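Local coordinates for protein bacillaene synthase dehydratase PksH (Bacillus subtilis, PDB 3HP0) that dehydrates the (S)-3-hydroxy-3-methylglutaryl group tethered to PksL to a 3-methylglutaconyl moiety during synthesis of the antibiotic bacillaene, at residues Val17-Phe22 and Val53-Gly58. Numbering follows the deposited sequence.
Sequences VCYITF and VVVLEG
Five backbone hydrogen bonds join Val17-Phe22 to Val53-Gly58 as neighbouring parallel strands. Cys18 and Ile20 each use both N and O. Cys18 N donates to Val53 O, and Cys18 O accepts from Val55 N at 2.7 Å. Ile20 N reaches Val55 O at 2.8 Å in an almost straight bond, 178° at the hydrogen and nearly along the C=O axis. The bond from Glu57 N to Ile20 O is more bent, 143° at the hydrogen, though the donor still lies nearly along the C=O axis. Phe22 N closes the ladder on Glu57 O, 3.0 Å away. CA-H groups of Val17, Tyr19 and Thr21 add weaker contacts to the same carbonyls of Val53, Val55 and Glu57.

Val17, Tyr19, Thr21, Val53, Val55 and Glu57 share one face. The Tyr19 ring lies alongside Val55, with CD1 3.7 Å from Val55 CB. Val55 CG2 also meets Val17 CG1. Glu57 CG lies between its own N and carbonyl carbon (chi1 59°), the most hindered of the three staggered positions. The chain then extends and brings OE1 3.3 Å from Thr21 OG1. Thr21 CG2, anti to its own N, packs 3.3 Å from Gly58 CA, where the strand has ended. On the other face the side chains of Ile20 and Val54 cross obliquely, with Ile20 CD1 3.9 Å from Val54 CG1. At the strand end, Phe22 CE2 comes loosely near Leu56 CB.

The pair belongs to a beta-alpha-beta unit of the crotonase-like fold, away from the catalytic residues Asp68 and Glu137. The connecting helix 34-48 packs on Cys18, Ile20 and Phe22, while helix 190-199 touches Tyr19 and Val53 on the opposite face. Arg12 of antiparallel strand 9-14 makes a cation-pi contact with Tyr19. Strand 102-107 continues the sheet beyond Val53-Glu57 through backbone bonds to Val54.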
# COMPACT_ATOMS: atom_id res chain seq x y z
N VAL A 17 18.32 1.26 -9.92
CA VAL A 17 17.23 1.52 -8.98
C VAL A 17 16.23 2.57 -9.48
O VAL A 17 16.61 3.55 -10.10
CB VAL A 17 17.76 2.02 -7.63
CG1 VAL A 17 16.60 2.34 -6.70
CG2 VAL A 17 18.68 1.00 -7.03
N CYS A 18 14.95 2.37 -9.18
CA CYS A 18 13.94 3.33 -9.58
C CYS A 18 13.19 3.87 -8.37
O CYS A 18 12.65 3.09 -7.57
CB CYS A 18 12.94 2.71 -10.54
SG CYS A 18 11.58 3.84 -10.88
N TYR A 19 13.16 5.19 -8.22
CA TYR A 19 12.49 5.82 -7.10
C TYR A 19 11.16 6.42 -7.53
O TYR A 19 11.10 7.28 -8.42
CB TYR A 19 13.36 6.92 -6.49
CG TYR A 19 14.65 6.43 -5.85
CD1 TYR A 19 14.71 6.12 -4.50
CD2 TYR A 19 15.79 6.26 -6.62
CE1 TYR A 19 15.89 5.65 -3.92
CE2 TYR A 19 16.97 5.79 -6.07
CZ TYR A 19 17.02 5.48 -4.72
OH TYR A 19 18.20 5.01 -4.20
N ILE A 20 10.10 5.94 -6.90
CA ILE A 20 8.76 6.43 -7.17
C ILE A 20 8.39 7.20 -5.91
O ILE A 20 8.33 6.62 -4.83
CB ILE A 20 7.75 5.29 -7.35
CG1 ILE A 20 8.01 4.56 -8.65
CG2 ILE A 20 6.34 5.85 -7.30
CD1 ILE A 20 7.13 3.35 -8.85
N THR A 21 8.18 8.50 -6.06
CA THR A 21 7.83 9.35 -4.93
C THR A 21 6.44 9.91 -5.13
O THR A 21 6.17 10.59 -6.12
CB THR A 21 8.82 10.52 -4.78
OG1 THR A 21 10.13 10.02 -4.53
CG2 THR A 21 8.42 11.40 -3.63
N PHE A 22 5.56 9.62 -4.19
CA PHE A 22 4.19 10.08 -4.27
C PHE A 22 4.12 11.56 -3.93
O PHE A 22 4.39 11.98 -2.81
CB PHE A 22 3.31 9.28 -3.32
CG PHE A 22 3.34 7.80 -3.58
CD1 PHE A 22 2.96 7.30 -4.83
CD2 PHE A 22 3.74 6.91 -2.60
CE1 PHE A 22 2.98 5.94 -5.08
CE2 PHE A 22 3.76 5.54 -2.85
CZ PHE A 22 3.37 5.06 -4.09
N VAL A 53 15.72 -2.82 -8.72
CA VAL A 53 15.07 -2.41 -7.48
C VAL A 53 14.16 -1.22 -7.68
O VAL A 53 14.50 -0.30 -8.41
CB VAL A 53 16.11 -2.04 -6.36
CG1 VAL A 53 15.38 -1.68 -5.06
CG2 VAL A 53 17.07 -3.19 -6.11
N VAL A 54 13.00 -1.24 -7.03
CA VAL A 54 12.05 -0.14 -7.11
C VAL A 54 11.77 0.32 -5.68
O VAL A 54 11.37 -0.49 -4.83
CB VAL A 54 10.71 -0.56 -7.74
CG1 VAL A 54 9.78 0.64 -7.81
CG2 VAL A 54 10.94 -1.16 -9.13
N VAL A 55 11.99 1.60 -5.41
CA VAL A 55 11.76 2.17 -4.09
C VAL A 55 10.55 3.10 -4.10
O VAL A 55 10.37 3.89 -5.03
CB VAL A 55 12.99 2.96 -3.59
CG1 VAL A 55 12.69 3.59 -2.24
CG2 VAL A 55 14.20 2.04 -3.48
N LEU A 56 9.71 2.98 -3.08
CA LEU A 56 8.52 3.80 -2.96
C LEU A 56 8.73 4.76 -1.80
O LEU A 56 9.22 4.36 -0.75
CB LEU A 56 7.29 2.93 -2.69
CG LEU A 56 6.69 2.08 -3.83
CD1 LEU A 56 7.75 1.19 -4.46
CD2 LEU A 56 5.54 1.24 -3.28
N GLU A 57 8.37 6.03 -1.96
CA GLU A 57 8.58 6.98 -0.88
C GLU A 57 7.88 8.32 -1.07
O GLU A 57 6.90 8.43 -1.82
CB GLU A 57 10.06 7.23 -0.72
CG GLU A 57 10.68 7.78 -1.99
CD GLU A 57 12.13 8.13 -1.81
OE1 GLU A 57 12.61 9.01 -2.56
OE2 GLU A 57 12.80 7.53 -0.94
N GLY A 58 8.41 9.34 -0.39
CA GLY A 58 7.89 10.69 -0.46
C GLY A 58 6.95 11.00 0.69
O GLY A 58 5.93 11.68 0.51